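Local coordinates for protein putative methyltransferase (Emericella variicolor, PDB 7DMB) that probably transfers methyl groups from S-adenosyl-L-methionine as a trans-acting methyltransferase of calbistrin biosynthesis, and binds the by-product S-adenosyl-L-homocysteine, at residues 309-314 / 375-380. Numbering follows the deposited sequence.
Sequences FNQELS and NANMLA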
# COMPACT_ATOMS: atom_id res chain seq x y z
N PHE A 309 12.37 5.73 -0.62
CA PHE A 309 11.05 6.32 -0.50
C PHE A 309 10.05 5.18 -0.33
O PHE A 309 9.89 4.35 -1.23
CB PHE A 309 10.68 7.20 -1.70
CG PHE A 309 9.24 7.61 -1.70
CD1 PHE A 309 8.77 8.52 -0.77
CD2 PHE A 309 8.34 7.05 -2.58
CE1 PHE A 309 7.43 8.87 -0.74
CE2 PHE A 309 7.02 7.41 -2.57
CZ PHE A 309 6.56 8.31 -1.63
N ASN A 310 9.41 5.15 0.83
CA ASN A 310 8.62 4.01 1.28
C ASN A 310 7.20 4.48 1.59
O ASN A 310 6.97 5.23 2.54
CB ASN A 310 9.28 3.36 2.49
CG ASN A 310 8.64 2.04 2.91
OD1 ASN A 310 8.09 1.30 2.09
ND2 ASN A 310 8.72 1.74 4.19
N GLN A 311 6.24 4.05 0.77
CA GLN A 311 4.84 4.37 0.97
C GLN A 311 4.19 3.17 1.65
O GLN A 311 4.19 2.07 1.09
CB GLN A 311 4.17 4.67 -0.37
CG GLN A 311 2.77 5.30 -0.31
CD GLN A 311 2.24 5.63 -1.69
OE1 GLN A 311 2.03 4.73 -2.52
NE2 GLN A 311 2.04 6.92 -1.96
N GLU A 312 3.63 3.38 2.85
CA GLU A 312 3.22 2.23 3.66
C GLU A 312 1.96 2.51 4.48
O GLU A 312 1.90 3.49 5.23
CB GLU A 312 4.36 1.79 4.59
CG GLU A 312 5.32 0.77 3.97
CD GLU A 312 4.68 -0.62 3.86
OE1 GLU A 312 3.67 -0.88 4.57
OE2 GLU A 312 5.21 -1.46 3.09
N LEU A 313 0.99 1.62 4.36
CA LEU A 313 -0.24 1.73 5.14
C LEU A 313 0.03 1.71 6.64
O LEU A 313 0.83 0.92 7.14
CB LEU A 313 -1.18 0.59 4.78
CG LEU A 313 -1.72 0.69 3.36
CD1 LEU A 313 -2.34 -0.65 2.97
CD2 LEU A 313 -2.73 1.82 3.29
N SER A 314 -0.65 2.60 7.35
CA SER A 314 -0.91 2.42 8.77
C SER A 314 -2.22 3.09 9.19
O SER A 314 -2.24 3.91 10.11
CB SER A 314 0.28 2.94 9.60
OG SER A 314 0.71 4.23 9.21
N ASN A 375 -1.99 5.88 3.91
CA ASN A 375 -0.56 5.72 3.65
C ASN A 375 0.28 6.78 4.36
O ASN A 375 -0.05 7.98 4.32
CB ASN A 375 -0.29 5.81 2.15
CG ASN A 375 -0.41 4.50 1.43
OD1 ASN A 375 -0.01 3.46 1.94
ND2 ASN A 375 -0.93 4.54 0.21
N ALA A 376 1.39 6.36 4.96
CA ALA A 376 2.49 7.27 5.28
C ALA A 376 3.54 7.24 4.16
O ALA A 376 4.02 6.17 3.78
CB ALA A 376 3.14 6.90 6.62
N ASN A 377 3.87 8.42 3.62
CA ASN A 377 4.89 8.57 2.58
C ASN A 377 6.20 8.95 3.27
O ASN A 377 6.37 10.09 3.70
CB ASN A 377 4.50 9.64 1.55
CG ASN A 377 3.22 9.30 0.79
OD1 ASN A 377 3.22 8.47 -0.13
ND2 ASN A 377 2.11 9.93 1.19
N MET A 378 7.12 7.98 3.37
CA MET A 378 8.33 8.12 4.18
C MET A 378 9.57 8.18 3.30
O MET A 378 9.74 7.34 2.40
CB MET A 378 8.45 6.96 5.16
CG MET A 378 7.35 6.90 6.20
SD MET A 378 7.31 5.35 7.11
CE MET A 378 6.41 4.31 5.97
N LEU A 379 10.44 9.14 3.57
CA LEU A 379 11.75 9.22 2.92
C LEU A 379 12.83 8.98 3.96
O LEU A 379 12.79 9.56 5.05
CB LEU A 379 11.93 10.58 2.23
CG LEU A 379 13.13 10.74 1.28
CD1 LEU A 379 13.10 9.72 0.14
CD2 LEU A 379 13.18 12.16 0.72
N ALA A 380 13.75 8.09 3.66
CA ALA A 380 14.83 7.75 4.58
C ALA A 380 16.13 7.75 3.81
O ALA A 380 16.17 7.33 2.65
CB ALA A 380 14.60 6.39 5.24
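Asn377 OD1 accepts a hydrogen bond from Gln311 NE2 at 2.7 Å. The donor lies in the carbonyl plane of Asn377, and the oxygen lies close to the amide plane of Gln311. The two amides are turned 63° apart. Gln311 gets there with CG anti to its backbone N (chi1 -167°) and an extended chain. Its OE1 is bonded to Ser282, and Asn377 ND2 to Gly365 O and Ser184, so the rotation of both buried amides is fixed. The Asn375 amide stacks nearly parallel with that of Gln311, its ND2 3.9 Å from Gln311 CD. Asn375 OD1 is bonded to Asn283. Strands 306-313 and 375-382 pair antiparallel here, within the seven-stranded sheet of a Rossmann-like class I methyltransferase. Strand 375-382 is the reversed strand of the 3-2-1-4-5-7-6 order. The side chain of Gln311 is about 7 Å from the bound S-adenosyl-L-homocysteine. Asn310 and Met378 form a hydrogen-bonded pair, and Asn310 N gives a nearly straight 2.7 Å bond to Met378 O. Glu312 and Ala376 form the next. On their face of the sheet, Met378 bends at chi3 (-82°) and sets CE 3.5 Å from Glu312 CB. Trp349 packs against Met378 and Glu312, while Glu312 OE1 bonds His286.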